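PDB 3VTG: high choriolytic enzyme 1 from Oryzias latipes, which is a zinc metalloprotease of the astacin family that breaks down the inner layer of the fish egg envelope so that the young can hatch. Local coordinates for residues 108-113 with 149-154; 114-119 with 135-140; 153-158 with 180-185. All blocks are in the same frame, centred on the assembly; numbering follows the deposited sequence.

Contact 1: residues 108-113 with 149-154. With ZN (zinc ion), chain B.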
loop_
_atom_site.group_PDB
_atom_site.type_symbol
_atom_site.label_atom_id
_atom_site.label_comp_id
_atom_site.label_asym_id
_atom_site.label_seq_id
_atom_site.Cartn_x
_atom_site.Cartn_y
_atom_site.Cartn_z
ATOM N N GLN A 108 -4.881 -0.962 -3.198
ATOM C CA GLN A 108 -4.686 -2.409 -3.223
ATOM C C GLN A 108 -3.507 -2.784 -4.113
ATOM O O GLN A 108 -2.953 -1.934 -4.812
ATOM C CB GLN A 108 -5.970 -3.097 -3.690
ATOM C CG GLN A 108 -7.177 -2.708 -2.849
ATOM C CD GLN A 108 -8.483 -3.212 -3.412
ATOM O OE1 GLN A 108 -9.193 -2.485 -4.107
ATOM N NE2 GLN A 108 -8.810 -4.461 -3.117
ATOM N N HIS A 109 -3.116 -4.055 -4.075
ATOM C CA HIS A 109 -1.999 -4.530 -4.891
ATOM C C HIS A 109 -2.274 -4.386 -6.357
ATOM O O HIS A 109 -3.381 -4.677 -6.824
ATOM C CB HIS A 109 -1.648 -5.970 -4.544
ATOM C CG HIS A 109 -1.162 -6.148 -3.128
ATOM N ND1 HIS A 109 -1.630 -7.111 -2.317
ATOM C CD2 HIS A 109 -0.234 -5.425 -2.387
ATOM C CE1 HIS A 109 -1.029 -7.015 -1.119
ATOM N NE2 HIS A 109 -0.170 -5.984 -1.166
ATOM N N GLU A 110 -1.261 -3.930 -7.090
ATOM C CA GLU A 110 -1.390 -3.642 -8.517
ATOM C C GLU A 110 -1.888 -4.837 -9.332
ATOM O O GLU A 110 -2.731 -4.672 -10.219
ATOM C CB GLU A 110 -0.064 -3.115 -9.081
ATOM C CG GLU A 110 -0.175 -2.452 -10.447
ATOM C CD GLU A 110 -0.863 -1.097 -10.409
ATOM O OE1 GLU A 110 -1.337 -0.673 -9.330
ATOM O OE2 GLU A 110 -0.936 -0.456 -11.475
ATOM N N GLN A 111 -1.378 -6.030 -9.021
ATOM C CA GLN A 111 -1.715 -7.229 -9.789
ATOM C C GLN A 111 -3.175 -7.665 -9.630
ATOM O O GLN A 111 -3.627 -8.565 -10.332
ATOM C CB GLN A 111 -0.757 -8.390 -9.478
ATOM C CG GLN A 111 -1.011 -9.128 -8.167
ATOM C CD GLN A 111 -0.407 -8.441 -6.956
ATOM O OE1 GLN A 111 0.379 -7.497 -7.078
ATOM N NE2 GLN A 111 -0.772 -8.919 -5.771
ATOM N N THR A 112 -3.905 -7.028 -8.716
ATOM C CA THR A 112 -5.325 -7.337 -8.514
ATOM C C THR A 112 -6.262 -6.349 -9.212
ATOM O O THR A 112 -7.481 -6.470 -9.103
ATOM C CB THR A 112 -5.700 -7.436 -7.019
ATOM O OG1 THR A 112 -5.667 -6.137 -6.414
ATOM C CG2 THR A 112 -4.765 -8.388 -6.279
ATOM N N ARG A 113 -5.697 -5.375 -9.927
ATOM C CA ARG A 113 -6.500 -4.429 -10.710
ATOM C C ARG A 113 -7.435 -5.164 -11.667
ATOM O O ARG A 113 -7.103 -6.237 -12.173
ATOM C CB ARG A 113 -5.602 -3.493 -11.515
ATOM C CG ARG A 113 -5.065 -2.294 -10.752
ATOM C CD ARG A 113 -4.105 -1.489 -11.617
ATOM N NE ARG A 113 -4.715 -1.008 -12.856
ATOM C CZ ARG A 113 -4.970 0.268 -13.138
ATOM N NH1 ARG A 113 -4.672 1.233 -12.273
ATOM N NH2 ARG A 113 -5.526 0.577 -14.299
ATOM N N TYR A 149 3.497 -1.306 -13.886
ATOM C CA TYR A 149 4.438 -2.345 -13.471
ATOM C C TYR A 149 5.386 -1.848 -12.380
ATOM O O TYR A 149 5.876 -2.637 -11.572
ATOM C CB TYR A 149 5.291 -2.804 -14.648
ATOM C CG TYR A 149 4.598 -3.608 -15.726
ATOM C CD1 TYR A 149 4.014 -4.846 -15.449
ATOM C CD2 TYR A 149 4.579 -3.149 -17.040
ATOM C CE1 TYR A 149 3.413 -5.593 -16.453
ATOM C CE2 TYR A 149 3.987 -3.887 -18.049
ATOM C CZ TYR A 149 3.402 -5.102 -17.752
ATOM O OH TYR A 149 2.823 -5.821 -18.772
ATOM N N SER A 150 5.650 -0.542 -12.379
ATOM C CA SER A 150 6.613 0.064 -11.459
ATOM C C SER A 150 6.002 0.554 -10.145
ATOM O O SER A 150 6.698 1.164 -9.331
ATOM C CB SER A 150 7.375 1.204 -12.149
ATOM O OG SER A 150 6.606 2.395 -12.202
ATOM N N SER A 151 4.713 0.285 -9.936
ATOM C CA SER A 151 4.028 0.686 -8.705
ATOM C C SER A 151 4.642 0.031 -7.477
ATOM O O SER A 151 4.986 -1.151 -7.497
ATOM C CB SER A 151 2.543 0.332 -8.765
ATOM O OG SER A 151 1.934 0.522 -7.495
ATOM N N ILE A 152 4.741 0.802 -6.396
ATOM C CA ILE A 152 5.192 0.287 -5.103
ATOM C C ILE A 152 4.204 -0.758 -4.559
ATOM O O ILE A 152 4.498 -1.452 -3.587
ATOM C CB ILE A 152 5.409 1.447 -4.099
ATOM C CG1 ILE A 152 6.437 1.063 -3.021
ATOM C CG2 ILE A 152 4.081 1.931 -3.514
ATOM C CD1 ILE A 152 6.833 2.208 -2.107
ATOM N N MET A 153 3.046 -0.872 -5.208
ATOM C CA MET A 153 2.005 -1.820 -4.803
ATOM C C MET A 153 2.013 -3.130 -5.598
ATOM O O MET A 153 1.196 -4.013 -5.344
ATOM C CB MET A 153 0.616 -1.171 -4.896
ATOM C CG MET A 153 0.470 0.144 -4.138
ATOM S SD MET A 153 0.996 0.073 -2.412
ATOM C CE MET A 153 -0.303 -0.924 -1.692
ATOM N N HIS A 154 2.929 -3.256 -6.554
ATOM C CA HIS A 154 3.006 -4.460 -7.379
ATOM C C HIS A 154 3.856 -5.510 -6.724
ATOM O O HIS A 154 4.980 -5.228 -6.316
ATOM C CB HIS A 154 3.573 -4.126 -8.756
ATOM C CG HIS A 154 3.155 -5.094 -9.840
ATOM N ND1 HIS A 154 3.458 -6.408 -9.806
ATOM C CD2 HIS A 154 2.431 -4.889 -11.012
ATOM C CE1 HIS A 154 2.946 -7.011 -10.898
ATOM N NE2 HIS A 154 2.321 -6.083 -11.634
HETATM ZN ZN ZN B . 0.641 -5.100 0.483
HETATM O O HOH W 1 0.918 -5.417 2.570
HETATM O O HOH W 2 2.242 -6.758 0.461
#

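Contact 2: residues 114-119 with 135-140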
loop_
_atom_site.group_PDB
_atom_site.type_symbol
_atom_site.label_atom_id
_atom_site.label_comp_id
_atom_site.label_asym_id
_atom_site.label_seq_id
_atom_site.Cartn_x
_atom_site.Cartn_y
_atom_site.Cartn_z
ATOM N N SER A 114 -8.598 -4.573 -11.920
ATOM C CA SER A 114 -9.600 -5.179 -12.794
ATOM C C SER A 114 -9.091 -5.445 -14.211
ATOM O O SER A 114 -9.599 -6.336 -14.889
ATOM C CB SER A 114 -10.847 -4.302 -12.851
ATOM O OG SER A 114 -10.524 -3.016 -13.346
ATOM N N ASP A 115 -8.096 -4.674 -14.647
ATOM C CA ASP A 115 -7.542 -4.794 -15.994
ATOM C C ASP A 115 -6.238 -5.601 -16.062
ATOM O O ASP A 115 -5.583 -5.634 -17.102
ATOM C CB ASP A 115 -7.351 -3.399 -16.620
ATOM C CG ASP A 115 -6.408 -2.504 -15.822
ATOM O OD1 ASP A 115 -5.928 -2.906 -14.741
ATOM O OD2 ASP A 115 -6.147 -1.378 -16.285
ATOM N N ARG A 116 -5.884 -6.271 -14.965
ATOM C CA ARG A 116 -4.566 -6.903 -14.826
ATOM C C ARG A 116 -4.219 -7.965 -15.876
ATOM O O ARG A 116 -3.048 -8.134 -16.212
ATOM C CB ARG A 116 -4.381 -7.466 -13.409
ATOM C CG ARG A 116 -5.240 -8.680 -13.077
ATOM C CD ARG A 116 -4.457 -9.975 -13.228
ATOM N NE ARG A 116 -5.264 -11.161 -12.935
ATOM C CZ ARG A 116 -5.543 -11.604 -11.711
ATOM N NH1 ARG A 116 -5.097 -10.955 -10.642
ATOM N NH2 ARG A 116 -6.277 -12.700 -11.553
ATOM N N ASP A 117 -5.225 -8.678 -16.384
ATOM C CA ASP A 117 -4.985 -9.753 -17.354
ATOM C C ASP A 117 -4.465 -9.242 -18.707
ATOM O O ASP A 117 -4.021 -10.030 -19.542
ATOM C CB ASP A 117 -6.229 -10.641 -17.524
ATOM C CG ASP A 117 -6.450 -11.585 -16.339
ATOM O OD1 ASP A 117 -5.483 -11.900 -15.614
ATOM O OD2 ASP A 117 -7.606 -12.023 -16.141
ATOM N N SER A 118 -4.507 -7.927 -18.909
ATOM C CA SER A 118 -3.914 -7.312 -20.096
ATOM C C SER A 118 -2.429 -6.977 -19.904
ATOM O O SER A 118 -1.777 -6.492 -20.832
ATOM C CB SER A 118 -4.690 -6.051 -20.485
ATOM O OG SER A 118 -6.058 -6.343 -20.685
ATOM N N TYR A 119 -1.900 -7.239 -18.705
ATOM C CA TYR A 119 -0.541 -6.811 -18.337
ATOM C C TYR A 119 0.284 -7.902 -17.671
ATOM O O TYR A 119 1.508 -7.914 -17.791
ATOM C CB TYR A 119 -0.589 -5.558 -17.445
ATOM C CG TYR A 119 -1.457 -4.480 -18.043
ATOM C CD1 TYR A 119 -0.936 -3.550 -18.940
ATOM C CD2 TYR A 119 -2.818 -4.434 -17.762
ATOM C CE1 TYR A 119 -1.749 -2.583 -19.513
ATOM C CE2 TYR A 119 -3.641 -3.478 -18.333
ATOM C CZ TYR A 119 -3.101 -2.556 -19.206
ATOM O OH TYR A 119 -3.930 -1.616 -19.774
ATOM N N PHE A 135 -3.751 -13.012 -5.144
ATOM C CA PHE A 135 -3.649 -12.778 -6.580
ATOM C C PHE A 135 -5.027 -12.684 -7.242
ATOM O O PHE A 135 -5.122 -12.556 -8.463
ATOM C CB PHE A 135 -2.810 -13.885 -7.238
ATOM C CG PHE A 135 -1.405 -13.995 -6.702
ATOM C CD1 PHE A 135 -0.333 -13.452 -7.404
ATOM C CD2 PHE A 135 -1.151 -14.650 -5.496
ATOM C CE1 PHE A 135 0.963 -13.558 -6.916
ATOM C CE2 PHE A 135 0.143 -14.756 -5.001
ATOM C CZ PHE A 135 1.200 -14.213 -5.715
ATOM N N ASN A 136 -6.087 -12.756 -6.439
ATOM C CA ASN A 136 -7.455 -12.618 -6.948
ATOM C C ASN A 136 -7.716 -11.234 -7.531
ATOM O O ASN A 136 -7.360 -10.225 -6.924
ATOM C CB ASN A 136 -8.476 -12.896 -5.841
ATOM C CG ASN A 136 -8.505 -14.350 -5.414
ATOM O OD1 ASN A 136 -7.897 -15.215 -6.044
ATOM N ND2 ASN A 136 -9.227 -14.627 -4.333
ATOM N N LYS A 137 -8.332 -11.199 -8.710
ATOM C CA LYS A 137 -8.717 -9.948 -9.359
ATOM C C LYS A 137 -9.836 -9.260 -8.576
ATOM O O LYS A 137 -10.773 -9.919 -8.121
ATOM C CB LYS A 137 -9.178 -10.232 -10.788
ATOM C CG LYS A 137 -9.418 -8.999 -11.650
ATOM C CD LYS A 137 -10.053 -9.371 -12.982
ATOM C CE LYS A 137 -9.095 -10.154 -13.863
ATOM N NZ LYS A 137 -9.749 -10.626 -15.115
ATOM N N HIS A 138 -9.734 -7.940 -8.421
ATOM C CA HIS A 138 -10.764 -7.158 -7.734
ATOM C C HIS A 138 -11.349 -6.097 -8.618
ATOM O O HIS A 138 -10.731 -5.677 -9.599
ATOM C CB HIS A 138 -10.212 -6.522 -6.460
ATOM C CG HIS A 138 -9.659 -7.517 -5.470
ATOM N ND1 HIS A 138 -10.322 -8.633 -5.116
ATOM C CD2 HIS A 138 -8.467 -7.522 -4.751
ATOM C CE1 HIS A 138 -9.591 -9.322 -4.220
ATOM N NE2 HIS A 138 -8.455 -8.642 -3.998
ATOM N N ASP A 139 -12.559 -5.663 -8.271
ATOM C CA ASP A 139 -13.230 -4.566 -8.962
ATOM C C ASP A 139 -12.720 -3.244 -8.396
ATOM O O ASP A 139 -13.343 -2.629 -7.524
ATOM C CB ASP A 139 -14.750 -4.687 -8.804
ATOM C CG ASP A 139 -15.521 -3.722 -9.695
ATOM O OD1 ASP A 139 -14.936 -3.166 -10.649
ATOM O OD2 ASP A 139 -16.733 -3.530 -9.447
ATOM N N THR A 140 -11.570 -2.823 -8.907
ATOM C CA THR A 140 -10.839 -1.684 -8.371
ATOM C C THR A 140 -11.301 -0.379 -9.004
ATOM O O THR A 140 -11.733 -0.360 -10.157
ATOM C CB THR A 140 -9.325 -1.855 -8.611
ATOM O OG1 THR A 140 -9.093 -2.185 -9.988
ATOM C CG2 THR A 140 -8.762 -2.969 -7.737
HETATM O O HOH W 3 -8.159 -8.185 -16.426
HETATM O O HOH W 4 -12.807 -1.843 -12.188
#

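Contact 3: residues 153-158 with 180-185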
loop_
_atom_site.group_PDB
_atom_site.type_symbol
_atom_site.label_atom_id
_atom_site.label_comp_id
_atom_site.label_asym_id
_atom_site.label_seq_id
_atom_site.Cartn_x
_atom_site.Cartn_y
_atom_site.Cartn_z
ATOM N N MET A 153 3.046 -0.872 -5.208
ATOM C CA MET A 153 2.005 -1.820 -4.803
ATOM C C MET A 153 2.013 -3.130 -5.598
ATOM O O MET A 153 1.196 -4.013 -5.344
ATOM C CB MET A 153 0.616 -1.171 -4.896
ATOM C CG MET A 153 0.470 0.144 -4.138
ATOM S SD MET A 153 0.996 0.073 -2.412
ATOM C CE MET A 153 -0.303 -0.924 -1.692
ATOM N N HIS A 154 2.929 -3.256 -6.554
ATOM C CA HIS A 154 3.006 -4.460 -7.379
ATOM C C HIS A 154 3.856 -5.510 -6.724
ATOM O O HIS A 154 4.980 -5.228 -6.316
ATOM C CB HIS A 154 3.573 -4.126 -8.756
ATOM C CG HIS A 154 3.155 -5.094 -9.840
ATOM N ND1 HIS A 154 3.458 -6.408 -9.806
ATOM C CD2 HIS A 154 2.431 -4.889 -11.012
ATOM C CE1 HIS A 154 2.946 -7.011 -10.898
ATOM N NE2 HIS A 154 2.321 -6.083 -11.634
ATOM N N TYR A 155 3.330 -6.728 -6.624
ATOM C CA TYR A 155 4.113 -7.882 -6.176
ATOM C C TYR A 155 5.292 -8.145 -7.114
ATOM O O TYR A 155 5.205 -7.911 -8.326
ATOM C CB TYR A 155 3.239 -9.139 -6.173
ATOM C CG TYR A 155 2.414 -9.420 -4.929
ATOM C CD1 TYR A 155 2.221 -8.460 -3.929
ATOM C CD2 TYR A 155 1.797 -10.660 -4.776
ATOM C CE1 TYR A 155 1.451 -8.741 -2.808
ATOM C CE2 TYR A 155 1.027 -10.949 -3.665
ATOM C CZ TYR A 155 0.858 -9.992 -2.684
ATOM O OH TYR A 155 0.090 -10.292 -1.584
ATOM N N GLY A 156 6.386 -8.653 -6.554
ATOM C CA GLY A 156 7.482 -9.187 -7.359
ATOM C C GLY A 156 7.055 -10.470 -8.058
ATOM O O GLY A 156 6.051 -11.090 -7.679
ATOM N N ARG A 157 7.819 -10.873 -9.071
ATOM C CA ARG A 157 7.468 -12.034 -9.897
ATOM C C ARG A 157 7.526 -13.358 -9.137
ATOM O O ARG A 157 6.921 -14.342 -9.561
ATOM C CB ARG A 157 8.345 -12.099 -11.160
ATOM C CG ARG A 157 9.820 -12.399 -10.917
ATOM C CD ARG A 157 10.642 -12.271 -12.195
ATOM N NE ARG A 157 10.581 -10.924 -12.766
ATOM C CZ ARG A 157 10.047 -10.617 -13.949
ATOM N NH1 ARG A 157 9.525 -11.560 -14.725
ATOM N NH2 ARG A 157 10.042 -9.355 -14.365
ATOM N N ASP A 158 8.253 -13.363 -8.022
ATOM C CA ASP A 158 8.437 -14.560 -7.208
ATOM C C ASP A 158 7.663 -14.518 -5.887
ATOM O O ASP A 158 7.889 -15.346 -5.009
ATOM C CB ASP A 158 9.934 -14.813 -6.958
ATOM C CG ASP A 158 10.631 -13.645 -6.263
ATOM O OD1 ASP A 158 10.045 -12.544 -6.169
ATOM O OD2 ASP A 158 11.786 -13.829 -5.816
ATOM N N GLY A 180 7.849 -5.262 -8.655
ATOM C CA GLY A 180 8.116 -5.505 -7.242
ATOM C C GLY A 180 9.044 -4.534 -6.538
ATOM O O GLY A 180 9.448 -4.794 -5.405
ATOM N N GLN A 181 9.377 -3.415 -7.182
ATOM C CA GLN A 181 10.260 -2.425 -6.552
ATOM C C GLN A 181 9.669 -1.906 -5.246
ATOM O O GLN A 181 8.464 -1.664 -5.150
ATOM C CB GLN A 181 10.595 -1.260 -7.499
ATOM C CG GLN A 181 9.451 -0.301 -7.831
ATOM C CD GLN A 181 9.226 0.797 -6.790
ATOM O OE1 GLN A 181 10.096 1.090 -5.966
ATOM N NE2 GLN A 181 8.053 1.416 -6.836
ATOM N N ARG A 182 10.524 -1.761 -4.239
ATOM C CA ARG A 182 10.131 -1.142 -2.974
ATOM C C ARG A 182 11.096 -0.013 -2.608
ATOM O O ARG A 182 11.455 0.173 -1.442
ATOM C CB ARG A 182 10.021 -2.183 -1.852
ATOM C CG ARG A 182 8.931 -3.232 -2.058
ATOM C CD ARG A 182 7.526 -2.638 -2.047
ATOM N NE ARG A 182 6.499 -3.667 -2.203
ATOM C CZ ARG A 182 6.018 -4.090 -3.370
ATOM N NH1 ARG A 182 6.455 -3.574 -4.511
ATOM N NH2 ARG A 182 5.083 -5.030 -3.399
ATOM N N ASN A 183 11.501 0.744 -3.621
ATOM C CA ASN A 183 12.385 1.885 -3.422
ATOM C C ASN A 183 11.613 3.135 -3.025
ATOM O O ASN A 183 11.980 3.821 -2.079
ATOM C CB ASN A 183 13.223 2.140 -4.678
ATOM C CG ASN A 183 14.182 1.005 -4.982
ATOM O OD1 ASN A 183 14.883 0.515 -4.098
ATOM N ND2 ASN A 183 14.215 0.580 -6.239
ATOM N N GLY A 184 10.533 3.418 -3.744
ATOM C CA GLY A 184 9.727 4.601 -3.483
ATOM C C GLY A 184 8.468 4.577 -4.320
ATOM O O GLY A 184 8.240 3.645 -5.095
ATOM N N MET A 185 7.646 5.604 -4.160
ATOM C CA MET A 185 6.392 5.689 -4.890
ATOM C C MET A 185 6.604 6.090 -6.341
ATOM O O MET A 185 7.419 6.966 -6.648
ATOM C CB MET A 185 5.425 6.631 -4.182
ATOM C CG MET A 185 4.860 6.006 -2.920
ATOM S SD MET A 185 3.685 7.053 -2.055
ATOM C CE MET A 185 4.788 8.103 -1.112
#

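Contact 1: residues 108-113 with 149-154
E110 runs beside H154 toward S151, while its backbone N donates to M153 O (3.0 Å), coming from well above the carbonyl plane. Its CG lies anti to the backbone N (chi1 -165°), which brings the start of the chain up to CD2 of the H154 imidazole: CB meets H154 CD2 at 3.6 Å, and CG approaches the same carbon. A bend at chi2 (72°) then turns CD over S151 CB, 4.0 Å away. At the tip, OE1 passes S151 OG at 3.9 Å, too far for a bond; OE2 accepts from D148 N and forms a salt bridge with R192, while S151 OG pairs with D189 and accepts from M153 N in an ST turn. The E110 carboxylate and the H154 ring are turned 44° apart. Q111 CB covers one face of the imidazole. M153 O also lies at the edge of the H109 ring, near its plane; H109 NE2 holds the zinc at 2.0 Å beside H99, H103 and two waters. The type I turn S151–H154 carries M153 as in the Met-turn of metzincins. M153 packs on helix 94-105, against H99, N102 and H103, whereas H154 rests on strand 120-122 and Q111 on strand 169-171.

Contact 2: residues 114-119 with 135-140
R116, D117 and K137 form a salt-bridge network across this contact. K137 NZ meets D117 OD2 at 2.8 Å, and R116 NE meets the other oxygen, D117 OD1, also at 2.8 Å; both approach from above the carboxylate plane. D117 thus bridges both cations, which would be expected to offset the repulsion between R116 and K137. The lysine chain runs extended from its backbone and kinks at chi3 (-68°), which delivers NZ to the aspartate. Hydrogen bonds to backbone and hydroxyl groups come next. R116 NH1 donates to F135 O at 2.7 Å and also to Q111 O, while NH2 adds a weak bond to F135 O. S114 N gives a fairly straight bond to T140 OG1 (3.1 Å), and N142 ties both side chains down: its OD1 bonds T140 OG1 and its ND2 bonds S114 OG. Water fills in at two points. One molecule links S114 O with D117 N and, weakly, K137 NZ; another joins S114 OG, D139 OD1 and T140 O. The lysine methylenes add van der Waals contact: K137 CB sits over one face of the R116 guanidinium, offset toward its rim, and K137 CD passes S114 O at 3.6 Å. Two irregular segments, one with a 3-10 turn at 116-118 and the other with an inverse gamma turn centred on D139, are thus pinned together chiefly by side chains, in keeping with the loop-rich C-terminal subdomain that follows the zinc helix in astacins.

Contact 3: residues 153-158 with 180-185
H154 O is gripped end-on by R182, whose NH1 and NH2 each donate to it at 2.9 Å. Both nitrogens come from the same face of the carbonyl plane, NH2 from high above it and NH1 at a smaller tilt, while the oxygen itself lies almost in the guanidinium plane. A CA-H...O contact from G180 CA (3.3 Å) adds a weaker approach to the same oxygen, beside the two N-H donors. R182 bends at chi2 (-65°) to fold back along its own segment, and NH1 is held in addition by Q181 O, which fixes the rotation of the group; the same side chain lies against the zinc ligand H99. Within 153-158, H154 ND1 donates to Y155 O at 2.7 Å, in the ring plane and on a carbonyl lone pair. M153 and Y155 fit the Met-turn and the following tyrosine of astacins. In the family that tyrosine can ligate the zinc, but here Y155 OH stands 5.6 Å from the metal, beyond bonding distance, with its ring meeting those of H109 and F135. Alongside the grip, the chains run close where two glycines face each other: G156 CA and G180 CA are 3.7 Å apart, which leaves no room for a CB on G180, and at its positive phi (103°) one would also be pressed against the preceding carbonyl. Farther along, Q181 curls back over the bend that follows it. Its OE1 accepts from N183 N and G184 N, and NE2 returns a bond to G184 O (2.8 Å), nearly along the C=O axis, besides donating to S150 O.

All three contacts lie in the mostly irregular region between helices 94-105 and 187-196, broken by the small antiparallel sheet of strands 120-122 and 169-171. Contact 2 falls within the loop that contact 1 closes; contact 3 starts at M153, near its end. The centres of contacts 1 and 2 lie about 10 Å apart, those of contacts 1 and 3 about 7 Å, those of contacts 2 and 3 about 16 Å. Hydrogen bonds from H138 N to T112 O and Y155 N to Q111 OE1 tie contact 1 to the other two. Contact 1 links the third zinc histidine to the Met-turn, contact 3 joins that turn to the segment before helix 187-196, and contact 2 lies farther from the zinc.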